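Local coordinates for ThiJ/pfpI family protein (Bacillus anthracis, PDB 3EFE) that is of undetermined specific function but belongs to the DJ-1/PfpI family, whose members include chaperones and proteases, and probably shares their class I glutamine amidotransferase-like fold, at residues 26-31 and 175-180; 70-75 and 95-100; 135-138 and 143-146; 152-157 and 169-174. All blocks are in the same frame, centred on the assembly; numbering follows the deposited sequence.

In the fold
Contacts 1 and 4 both use helix 169-179 and lie nearest the middle of the fold, their centres about 10 and 9 Å from the centre of the chain; they touch where Glu175 CG meets Ala155 CB at 3.7 Å, and both reach the second subunit. Contact 1 is buried and purely apolar, helix against helix, whereas contact 4 is partly buried and sets an edge strand on the same helix. Contact 2, its centre about 14 Å from that of the chain, is the one of the four with hydrogen bonds across it, from an arginine to a loop carbonyl. Contact 3, its centre about 20 Å out by the same measure, is a local CH-pi contact, buried nonetheless.

Contact 1 (26-31 and 175-180); sequences AELNSG and EVLKKI
Leu28 meets Leu177 and Ile180 chiefly through methyl groups, with no hydrogen bond joining 26-31 to 175-180. The nearest CA atoms of the two helical segments, those of Leu28 and Leu177, are 8.1 Å from each other, and branched side chains bridge that distance. Leu28 CD2 is the shared apolar element: it lies 3.6 Å from Ile180 CD1 and 3.8 Å from Leu177 CD1. The chains of Leu28 and Leu177 run past one another in opposite directions, and Leu177 CD1 lies against both CD2 and CG of Leu28, the latter at 4.0 Å. In Ile180, CG1 sits between the backbone N and the carbonyl carbon (chi1 72°), a setting from which CD1 extends to Leu28.

On the 26-31 side, Ala26 O accepts from Ser30 N and from Ser30 OG, the latter at 2.7 Å, while the Glu27 carboxylate turns off to a salt bridge with Arg32.

Helices 18-30 and 169-179 pack together beside strand 77-80, where Leu77 touches both Leu28 and Val176, as in the alpha/beta sandwich of the DJ-1/PfpI family; Leu177 also reaches Leu188 and Trp191 of helix 185-197, and Met56 of the second subunit packs against Asn29 and Ser30.

Contact 2 (70-75 and 95-100); sequences CTLESK and LERIGQ
Arg97 meets the loop 70-75 through its guanidinium group, while the two backbones stay apart, with 8.5 Å between the CA atoms of Arg97 and Leu72. Along segment 95-100 of helix 92-104, Arg97 is the residue that turns to the loop. Its CG stands beside the backbone N, anti to the carbonyl carbon (chi1 -59°), and bends at chi2 and chi3 fold the chain so that the edge of the guanidinium faces Cys70 O. NH2 donates to that oxygen at 3.2 Å with an N-H...O angle of 151°; a weak second bond comes from NH1 to Cys70 O at 3.4 Å. The oxygen lies near the guanidinium plane, yet NH2 stands 41° out of the carbonyl plane, so the bond is not directed at a lone pair. Two N-H groups of one arginine thus share a single acceptor, and NH1 has a further weak bond to Leu67 O. Leu72 CD2 approaches NH2 obliquely at 3.7 Å, adding an apolar neighbour beside NH2. Next in sequence, Ile98 points away from the loop and packs on Leu78 and Leu80 of strand 77-80. The arrangement belongs to an alpha/beta sandwich of the DJ-1/PfpI type: a helix packed on the mixed, mostly parallel sheet, with Arg97, and a Ser74 OG bond to Ile104 O, tying it to the loop that leads into strand 77-80.

Contact 3 (135-138 and 143-146); sequences EYTK and NYKG
The backbone turns back after helix 134-140, so that Lys138 and Tyr144, six residues apart in sequence, have their CA atoms only 6.7 Å from each other. Tyr144 points its side chain at the helix and brings a ring face to Thr137. The methyl CG2 of Thr137 lies 4.2 Å from the ring centroid and 14° off the ring normal, the geometry of a CH-pi contact over the face; its nearest ring atoms, Tyr144 CD2 and CE2, are both 4.1 Å from CG2. The side chains cross at about a right angle. With CG2 of Thr137 anti to the backbone N and OG1 beside it (chi1 -62°), the methyl meets the ring while the hydroxyl is left to polar partners: Ser131, Asp116 and the carbonyl of Asn133. On the opposite face of the ring, Gly146 N stands 3.5 Å above the plane, displaced from the ring centre. Lys138 CG lies near the ring plane at the CE2 edge, 4.2 Å from that atom. Farther along the chain, Lys138 NZ forms salt bridges with Glu135 OE2 at 3.5 Å and with Glu147. Ala119 of helix 113-119 packs on both Thr137 and Tyr144, placing this fold-back at the periphery of the DJ-1/PfpI-type domain. The chemistry implies a division of labour: methyl and methylene groups pack the aromatic ring, while the hydroxyl and ammonium of the same two residues are satisfied by neighbouring polar groups.

Contact 4 (152-157 and 169-174); sequences LGPAVS and PLEFAM
Ala155 and Pro154 set the start of edge strand 155-158 against helix 169-179, within the alpha/beta sandwich of the DJ-1/PfpI family. The approach is close, with 5.5 Å between the CA atoms of Ala155 and Phe172, and the side chain at this point is the methyl of Ala155. Its CB points at the helix and meets Glu171 CB at 3.7 Å. The same methyl also lies against the helix backbone, 3.8 Å from Phe172 N, so it touches main chain as well as side chain.

Pro154 and Glu171 cross at an oblique angle, the proline presenting CG to the aliphatic part of the glutamate. Glu171 CG lies beside the backbone N, anti to the carbonyl carbon (chi1 -77°), and the bend at chi2 (76°) carries the carboxylate toward its partners on helix 185-197: OE2 is hydrogen-bonded to Tyr192 OH and forms a salt bridge with Lys196 NZ. A cis peptide bond between Gly153 and Pro154 shapes the entry to the strand. Backbone hydrogen bonds between Val156 and Thr163, and between Pro154 and Ser165 just beyond the strand, pair this edge with strand 161-164, whose Ala164 packs on both Ala155 and Phe172. His198 of the second subunit packs on Glu171. On the proline side the closest carbons are Pro154 CG and Glu171 CG, 4.1 Å apart.

Contact 1 (26-31 and 175-180)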
loop_
_atom_site.group_PDB
_atom_site.type_symbol
_atom_site.label_atom_id
_atom_site.label_comp_id
_atom_site.label_asym_id
_atom_site.label_seq_id
_atom_site.Cartn_x
_atom_site.Cartn_y
_atom_site.Cartn_z
ATOM N N ALA D 26 0.021 2.023 -8.227
ATOM C CA ALA D 26 -1.352 2.354 -8.536
ATOM C C ALA D 26 -1.417 3.602 -9.383
ATOM O O ALA D 26 -2.217 3.749 -10.306
ATOM C CB ALA D 26 -2.123 2.507 -7.207
ATOM N N GLU D 27 -0.588 4.566 -9.100
ATOM C CA GLU D 27 -0.638 5.828 -9.860
ATOM C C GLU D 27 -0.051 5.664 -11.280
ATOM O O GLU D 27 -0.531 6.252 -12.249
ATOM C CB GLU D 27 0.131 6.915 -9.103
ATOM C CG GLU D 27 -0.520 7.387 -7.836
ATOM C CD GLU D 27 -1.954 7.872 -8.010
ATOM O OE1 GLU D 27 -2.429 8.011 -9.157
ATOM O OE2 GLU D 27 -2.609 8.135 -6.987
ATOM N N LEU D 28 0.998 4.866 -11.356
ATOM C CA LEU D 28 1.684 4.515 -12.580
ATOM C C LEU D 28 0.816 3.657 -13.473
ATOM O O LEU D 28 0.480 4.025 -14.566
ATOM C CB LEU D 28 2.997 3.779 -12.248
ATOM C CG LEU D 28 4.103 4.725 -11.777
ATOM C CD1 LEU D 28 5.267 3.910 -11.361
ATOM C CD2 LEU D 28 4.447 5.747 -12.898
ATOM N N ASN D 29 0.394 2.530 -12.948
ATOM C CA ASN D 29 -0.371 1.605 -13.769
ATOM C C ASN D 29 -1.735 2.207 -14.237
ATOM O O ASN D 29 -2.214 1.920 -15.321
ATOM C CB ASN D 29 -0.471 0.246 -13.034
ATOM C CG ASN D 29 -0.994 -0.857 -13.888
ATOM O OD1 ASN D 29 -2.132 -1.332 -13.723
ATOM N ND2 ASN D 29 -0.155 -1.338 -14.762
ATOM N N SER D 30 -2.376 3.032 -13.419
ATOM C CA SER D 30 -3.603 3.675 -13.865
ATOM C C SER D 30 -3.413 4.904 -14.786
ATOM O O SER D 30 -4.300 5.188 -15.611
ATOM C CB SER D 30 -4.450 4.118 -12.658
ATOM O OG SER D 30 -3.828 5.142 -11.948
ATOM N N GLY D 31 -2.340 5.665 -14.567
ATOM C CA GLY D 31 -2.098 6.877 -15.241
ATOM C C GLY D 31 -3.106 7.941 -14.919
ATOM O O GLY D 31 -3.154 9.011 -15.626
ATOM N N GLU D 175 8.927 11.086 -5.155
ATOM C CA GLU D 175 10.239 11.231 -5.770
ATOM C C GLU D 175 10.355 10.413 -7.029
ATOM O O GLU D 175 10.942 10.888 -7.976
ATOM C CB GLU D 175 11.400 10.800 -4.771
ATOM C CG GLU D 175 11.595 11.690 -3.494
ATOM C CD GLU D 175 12.033 13.106 -3.813
ATOM O OE1 GLU D 175 12.355 13.380 -5.000
ATOM O OE2 GLU D 175 12.012 13.960 -2.884
ATOM N N VAL D 176 9.827 9.190 -7.067
ATOM C CA VAL D 176 9.883 8.396 -8.308
ATOM C C VAL D 176 9.087 9.079 -9.381
ATOM O O VAL D 176 9.556 9.231 -10.513
ATOM C CB VAL D 176 9.374 6.942 -8.142
ATOM C CG1 VAL D 176 9.381 6.188 -9.483
ATOM C CG2 VAL D 176 10.226 6.249 -7.178
ATOM N N LEU D 177 7.909 9.550 -8.995
ATOM C CA LEU D 177 6.937 10.138 -9.927
ATOM C C LEU D 177 7.531 11.366 -10.608
ATOM O O LEU D 177 7.372 11.547 -11.805
ATOM C CB LEU D 177 5.637 10.485 -9.191
ATOM C CG LEU D 177 4.368 9.595 -9.291
ATOM C CD1 LEU D 177 4.456 8.292 -10.102
ATOM C CD2 LEU D 177 3.711 9.379 -7.961
ATOM N N LYS D 178 8.209 12.182 -9.802
ATOM C CA LYS D 178 8.926 13.347 -10.208
ATOM C C LYS D 178 10.124 12.999 -11.072
ATOM O O LYS D 178 10.295 13.582 -12.078
ATOM C CB LYS D 178 9.401 14.066 -8.974
ATOM C CG LYS D 178 10.004 15.434 -9.183
ATOM C CD LYS D 178 10.089 16.007 -7.760
ATOM C CE LYS D 178 10.672 17.388 -7.689
ATOM N NZ LYS D 178 12.187 17.348 -7.958
ATOM N N LYS D 179 10.940 12.034 -10.690
ATOM C CA LYS D 179 12.092 11.661 -11.521
ATOM C C LYS D 179 11.638 11.312 -12.924
ATOM O O LYS D 179 12.218 11.783 -13.841
ATOM C CB LYS D 179 12.899 10.479 -10.885
ATOM C CG LYS D 179 14.187 10.004 -11.625
ATOM C CD LYS D 179 15.327 11.063 -11.625
ATOM C CE LYS D 179 16.136 11.169 -13.038
ATOM N NZ LYS D 179 17.257 12.302 -13.162
ATOM N N ILE D 180 10.613 10.465 -13.091
ATOM C CA ILE D 180 10.166 10.030 -14.432
ATOM C C ILE D 180 9.238 10.994 -15.202
ATOM O O ILE D 180 8.837 10.720 -16.363
ATOM C CB ILE D 180 9.568 8.595 -14.392
ATOM C CG1 ILE D 180 8.185 8.536 -13.709
ATOM C CG2 ILE D 180 10.562 7.603 -13.670
ATOM C CD1 ILE D 180 7.477 7.269 -14.006
#

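Contact 2 (70-75 and 95-100)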
loop_
_atom_site.group_PDB
_atom_site.type_symbol
_atom_site.label_atom_id
_atom_site.label_comp_id
_atom_site.label_asym_id
_atom_site.label_seq_id
_atom_site.Cartn_x
_atom_site.Cartn_y
_atom_site.Cartn_z
ATOM N N CYS D 70 13.490 -10.424 -18.639
ATOM C CA CYS D 70 13.369 -8.986 -18.428
ATOM C C CYS D 70 14.571 -8.272 -18.946
ATOM O O CYS D 70 15.677 -8.711 -18.693
ATOM C CB CYS D 70 13.260 -8.715 -16.910
ATOM S SG CYS D 70 13.518 -6.981 -16.420
ATOM N N THR D 71 14.358 -7.147 -19.617
ATOM C CA THR D 71 15.437 -6.290 -20.122
ATOM C C THR D 71 15.304 -4.923 -19.477
ATOM O O THR D 71 14.224 -4.342 -19.488
ATOM C CB THR D 71 15.355 -6.109 -21.675
ATOM O OG1 THR D 71 15.269 -7.402 -22.279
ATOM C CG2 THR D 71 16.593 -5.349 -22.262
ATOM N N LEU D 72 16.399 -4.435 -18.892
ATOM C CA LEU D 72 16.413 -3.127 -18.246
ATOM C C LEU D 72 17.177 -2.203 -19.163
ATOM O O LEU D 72 18.249 -2.535 -19.628
ATOM C CB LEU D 72 17.042 -3.192 -16.828
ATOM C CG LEU D 72 16.216 -3.564 -15.565
ATOM C CD1 LEU D 72 14.648 -3.476 -15.735
ATOM C CD2 LEU D 72 16.635 -4.923 -14.999
ATOM N N GLU D 73 16.607 -1.038 -19.431
ATOM C CA GLU D 73 17.058 -0.156 -20.507
ATOM C C GLU D 73 17.093 1.257 -19.969
ATOM O O GLU D 73 16.509 1.528 -18.916
ATOM C CB GLU D 73 16.113 -0.229 -21.719
ATOM C CG GLU D 73 16.426 -1.347 -22.737
ATOM C CD GLU D 73 15.194 -1.714 -23.635
ATOM O OE1 GLU D 73 14.303 -0.840 -23.864
ATOM O OE2 GLU D 73 15.099 -2.889 -24.099
ATOM N N SER D 74 17.786 2.150 -20.687
ATOM C CA SER D 74 18.001 3.484 -20.185
ATOM C C SER D 74 16.602 3.973 -19.975
ATOM O O SER D 74 15.706 3.697 -20.778
ATOM C CB SER D 74 18.767 4.378 -21.183
ATOM O OG SER D 74 19.411 5.511 -20.533
ATOM N N LYS D 75 16.405 4.659 -18.869
ATOM C CA LYS D 75 15.106 5.224 -18.495
ATOM C C LYS D 75 13.912 4.260 -18.218
ATOM O O LYS D 75 12.797 4.768 -17.987
ATOM C CB LYS D 75 14.673 6.253 -19.495
ATOM C CG LYS D 75 15.744 7.206 -19.985
ATOM C CD LYS D 75 16.695 7.787 -18.927
ATOM C CE LYS D 75 17.791 8.726 -19.604
ATOM N NZ LYS D 75 18.450 8.165 -20.890
ATOM N N LEU D 95 20.423 -8.531 -8.089
ATOM C CA LEU D 95 21.272 -7.537 -7.452
ATOM C C LEU D 95 22.499 -7.304 -8.335
ATOM O O LEU D 95 23.067 -6.197 -8.339
ATOM C CB LEU D 95 21.587 -8.009 -6.041
ATOM C CG LEU D 95 21.298 -7.223 -4.741
ATOM C CD1 LEU D 95 20.263 -6.143 -4.770
ATOM C CD2 LEU D 95 21.021 -8.226 -3.637
ATOM N N GLU D 96 22.858 -8.299 -9.159
ATOM C CA GLU D 96 23.993 -8.159 -10.079
ATOM C C GLU D 96 23.585 -7.309 -11.246
ATOM O O GLU D 96 24.293 -6.348 -11.606
ATOM C CB GLU D 96 24.555 -9.524 -10.482
ATOM C CG GLU D 96 25.217 -10.228 -9.203
ATOM C CD GLU D 96 25.792 -11.685 -9.401
ATOM O OE1 GLU D 96 25.553 -12.335 -10.481
ATOM O OE2 GLU D 96 26.433 -12.196 -8.434
ATOM N N ARG D 97 22.395 -7.627 -11.760
ATOM C CA ARG D 97 21.736 -6.962 -12.893
ATOM C C ARG D 97 21.450 -5.538 -12.608
ATOM O O ARG D 97 21.334 -4.783 -13.517
ATOM C CB ARG D 97 20.370 -7.602 -13.181
ATOM C CG ARG D 97 20.352 -9.098 -13.513
ATOM C CD ARG D 97 20.483 -9.421 -14.997
ATOM N NE ARG D 97 19.801 -8.438 -15.831
ATOM C CZ ARG D 97 18.590 -8.552 -16.395
ATOM N NH1 ARG D 97 17.855 -9.651 -16.319
ATOM N NH2 ARG D 97 18.138 -7.526 -17.091
ATOM N N ILE D 98 21.269 -5.200 -11.338
ATOM C CA ILE D 98 20.929 -3.838 -10.926
ATOM C C ILE D 98 22.137 -2.963 -11.171
ATOM O O ILE D 98 22.011 -1.749 -11.456
ATOM C CB ILE D 98 20.475 -3.751 -9.397
ATOM C CG1 ILE D 98 19.017 -4.187 -9.231
ATOM C CG2 ILE D 98 20.629 -2.333 -8.839
ATOM C CD1 ILE D 98 18.678 -4.958 -7.886
ATOM N N GLY D 99 23.310 -3.577 -11.023
ATOM C CA GLY D 99 24.565 -2.892 -11.231
ATOM C C GLY D 99 24.675 -2.408 -12.637
ATOM O O GLY D 99 25.092 -1.274 -12.844
ATOM N N GLN D 100 24.304 -3.277 -13.587
ATOM C CA GLN D 100 24.341 -2.964 -15.035
ATOM C C GLN D 100 23.220 -1.993 -15.374
ATOM O O GLN D 100 23.449 -1.004 -16.067
ATOM C CB GLN D 100 24.114 -4.211 -15.926
ATOM C CG GLN D 100 24.909 -5.494 -15.557
ATOM C CD GLN D 100 24.260 -6.785 -16.134
ATOM O OE1 GLN D 100 24.461 -7.911 -15.597
ATOM N NE2 GLN D 100 23.447 -6.621 -17.211
#

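Contact 3 (135-138 and 143-146)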
loop_
_atom_site.group_PDB
_atom_site.type_symbol
_atom_site.label_atom_id
_atom_site.label_comp_id
_atom_site.label_asym_id
_atom_site.label_seq_id
_atom_site.Cartn_x
_atom_site.Cartn_y
_atom_site.Cartn_z
ATOM N N GLU D 135 23.032 3.435 11.257
ATOM C CA GLU D 135 23.776 2.477 12.117
ATOM C C GLU D 135 23.468 1.054 11.819
ATOM O O GLU D 135 24.373 0.227 11.769
ATOM C CB GLU D 135 23.675 2.846 13.596
ATOM C CG GLU D 135 24.258 4.280 13.808
ATOM C CD GLU D 135 25.774 4.375 13.395
ATOM O OE1 GLU D 135 26.234 5.500 13.045
ATOM O OE2 GLU D 135 26.522 3.325 13.434
ATOM N N TYR D 136 22.203 0.766 11.530
ATOM C CA TYR D 136 21.831 -0.577 11.209
ATOM C C TYR D 136 22.391 -0.921 9.832
ATOM O O TYR D 136 22.850 -2.016 9.635
ATOM C CB TYR D 136 20.308 -0.733 11.312
ATOM C CG TYR D 136 19.827 -2.148 11.082
ATOM C CD1 TYR D 136 20.075 -3.159 12.015
ATOM C CD2 TYR D 136 19.148 -2.500 9.902
ATOM C CE1 TYR D 136 19.643 -4.494 11.781
ATOM C CE2 TYR D 136 18.728 -3.797 9.654
ATOM C CZ TYR D 136 18.950 -4.794 10.606
ATOM O OH TYR D 136 18.541 -6.087 10.327
ATOM N N THR D 137 22.383 0.020 8.886
ATOM C CA THR D 137 22.855 -0.273 7.546
ATOM C C THR D 137 24.352 -0.593 7.636
ATOM O O THR D 137 24.786 -1.520 6.996
ATOM C CB THR D 137 22.629 0.944 6.538
ATOM O OG1 THR D 137 21.231 1.239 6.402
ATOM C CG2 THR D 137 23.253 0.689 5.159
ATOM N N LYS D 138 25.130 0.181 8.399
ATOM C CA LYS D 138 26.540 -0.116 8.532
ATOM C C LYS D 138 26.760 -1.502 9.162
ATOM O O LYS D 138 27.503 -2.285 8.608
ATOM C CB LYS D 138 27.318 0.956 9.332
ATOM C CG LYS D 138 26.973 2.340 8.915
ATOM C CD LYS D 138 28.039 3.290 9.258
ATOM C CE LYS D 138 27.863 3.841 10.653
ATOM N NZ LYS D 138 29.119 4.307 11.242
ATOM N N ASN D 143 30.355 -4.380 3.033
ATOM C CA ASN D 143 30.966 -3.736 1.867
ATOM C C ASN D 143 30.370 -2.348 1.502
ATOM O O ASN D 143 30.531 -1.879 0.369
ATOM C CB ASN D 143 31.208 -4.665 0.605
ATOM C CG ASN D 143 30.347 -5.946 0.556
ATOM O OD1 ASN D 143 29.207 -5.978 1.023
ATOM N ND2 ASN D 143 30.876 -6.994 -0.103
ATOM N N TYR D 144 29.735 -1.702 2.497
ATOM C CA TYR D 144 29.141 -0.370 2.360
ATOM C C TYR D 144 30.137 0.686 2.756
ATOM O O TYR D 144 30.652 0.668 3.846
ATOM C CB TYR D 144 27.862 -0.264 3.206
ATOM C CG TYR D 144 27.290 1.111 3.374
ATOM C CD1 TYR D 144 26.764 1.813 2.310
ATOM C CD2 TYR D 144 27.218 1.700 4.617
ATOM C CE1 TYR D 144 26.245 3.107 2.495
ATOM C CE2 TYR D 144 26.673 3.006 4.794
ATOM C CZ TYR D 144 26.181 3.669 3.747
ATOM O OH TYR D 144 25.629 4.930 3.964
ATOM N N LYS D 145 30.413 1.621 1.868
ATOM C CA LYS D 145 31.390 2.694 2.151
ATOM C C LYS D 145 30.833 4.098 1.840
ATOM O O LYS D 145 31.596 5.081 1.576
ATOM C CB LYS D 145 32.687 2.437 1.352
ATOM C CG LYS D 145 33.401 1.091 1.609
ATOM C CD LYS D 145 34.400 0.770 0.466
ATOM C CE LYS D 145 34.857 -0.709 0.417
ATOM N NZ LYS D 145 34.964 -1.356 1.782
ATOM N N GLY D 146 29.501 4.212 1.908
ATOM C CA GLY D 146 28.795 5.406 1.448
ATOM C C GLY D 146 28.345 6.286 2.561
ATOM O O GLY D 146 27.562 7.138 2.343
#

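Contact 4 (152-157 and 169-174)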
loop_
_atom_site.group_PDB
_atom_site.type_symbol
_atom_site.label_atom_id
_atom_site.label_comp_id
_atom_site.label_asym_id
_atom_site.label_seq_id
_atom_site.Cartn_x
_atom_site.Cartn_y
_atom_site.Cartn_z
ATOM N N LEU D 152 19.203 12.110 5.674
ATOM C CA LEU D 152 18.095 11.740 6.605
ATOM C C LEU D 152 16.819 11.436 5.850
ATOM O O LEU D 152 16.003 10.677 6.328
ATOM C CB LEU D 152 17.808 12.854 7.639
ATOM C CG LEU D 152 18.281 12.646 9.097
ATOM C CD1 LEU D 152 19.727 12.048 9.238
ATOM C CD2 LEU D 152 18.138 13.969 9.895
ATOM N N GLY D 153 16.638 12.041 4.679
ATOM C CA GLY D 153 15.543 11.665 3.820
ATOM C C GLY D 153 14.303 12.149 4.479
ATOM O O GLY D 153 14.267 13.287 4.881
ATOM N N PRO D 154 13.274 11.305 4.617
ATOM C CA PRO D 154 13.137 9.858 4.435
ATOM C C PRO D 154 13.095 9.332 2.972
ATOM O O PRO D 154 12.923 8.146 2.789
ATOM C CB PRO D 154 11.769 9.586 5.106
ATOM C CG PRO D 154 10.947 10.834 4.623
ATOM C CD PRO D 154 11.959 11.930 4.934
ATOM N N ALA D 155 13.142 10.211 1.981
ATOM C CA ALA D 155 13.318 9.882 0.564
ATOM C C ALA D 155 14.351 10.850 -0.044
ATOM O O ALA D 155 14.351 12.072 0.252
ATOM C CB ALA D 155 11.927 9.922 -0.247
ATOM N N VAL D 156 15.219 10.293 -0.881
ATOM C CA VAL D 156 16.357 11.004 -1.460
ATOM C C VAL D 156 16.435 10.571 -2.926
ATOM O O VAL D 156 16.282 9.371 -3.268
ATOM C CB VAL D 156 17.744 10.592 -0.753
ATOM C CG1 VAL D 156 18.983 11.074 -1.537
ATOM C CG2 VAL D 156 17.806 10.973 0.776
ATOM N N SER D 157 16.740 11.543 -3.782
ATOM C CA SER D 157 16.863 11.322 -5.243
ATOM C C SER D 157 18.201 11.842 -5.763
ATOM O O SER D 157 18.550 12.946 -5.465
ATOM C CB SER D 157 15.718 12.008 -6.009
ATOM O OG SER D 157 15.682 11.520 -7.346
ATOM N N PRO D 169 6.427 5.722 2.277
ATOM C CA PRO D 169 5.986 5.366 0.909
ATOM C C PRO D 169 5.434 6.493 0.004
ATOM O O PRO D 169 5.545 6.400 -1.237
ATOM C CB PRO D 169 4.942 4.284 1.146
ATOM C CG PRO D 169 4.586 4.338 2.577
ATOM C CD PRO D 169 5.589 5.093 3.319
ATOM N N LEU D 170 4.822 7.531 0.584
ATOM C CA LEU D 170 4.279 8.674 -0.197
ATOM C C LEU D 170 5.384 9.493 -0.736
ATOM O O LEU D 170 5.312 9.965 -1.898
ATOM C CB LEU D 170 3.503 9.632 0.684
ATOM C CG LEU D 170 1.994 9.849 0.652
ATOM C CD1 LEU D 170 1.590 11.146 1.455
ATOM C CD2 LEU D 170 1.479 9.879 -0.802
ATOM N N GLU D 171 6.361 9.779 0.140
ATOM C CA GLU D 171 7.570 10.494 -0.243
ATOM C C GLU D 171 8.371 9.725 -1.320
ATOM O O GLU D 171 8.877 10.331 -2.280
ATOM C CB GLU D 171 8.505 10.734 0.992
ATOM C CG GLU D 171 8.062 11.812 1.873
ATOM C CD GLU D 171 6.886 11.423 2.755
ATOM O OE1 GLU D 171 6.558 10.182 2.954
ATOM O OE2 GLU D 171 6.308 12.413 3.281
ATOM N N PHE D 172 8.536 8.416 -1.088
ATOM C CA PHE D 172 9.108 7.498 -2.065
ATOM C C PHE D 172 8.395 7.632 -3.411
ATOM O O PHE D 172 9.040 7.810 -4.438
ATOM C CB PHE D 172 9.057 6.079 -1.530
ATOM C CG PHE D 172 9.636 4.998 -2.468
ATOM C CD1 PHE D 172 10.979 5.030 -2.867
ATOM C CD2 PHE D 172 8.846 3.955 -2.915
ATOM C CE1 PHE D 172 11.492 4.031 -3.655
ATOM C CE2 PHE D 172 9.360 2.973 -3.758
ATOM C CZ PHE D 172 10.697 2.970 -4.063
ATOM N N ALA D 173 7.080 7.569 -3.396
ATOM C CA ALA D 173 6.235 7.588 -4.625
ATOM C C ALA D 173 6.357 8.938 -5.322
ATOM O O ALA D 173 6.471 9.022 -6.529
ATOM C CB ALA D 173 4.757 7.271 -4.275
ATOM N N MET D 174 6.384 9.989 -4.519
ATOM C CA MET D 174 6.532 11.333 -4.994
ATOM C C MET D 174 7.827 11.561 -5.715
ATOM O O MET D 174 7.845 12.182 -6.753
ATOM C CB MET D 174 6.377 12.319 -3.824
ATOM C CG MET D 174 6.133 13.789 -4.282
ATOM S SD MET D 174 7.482 14.838 -3.831
ATOM C CE MET D 174 8.851 14.212 -4.724
#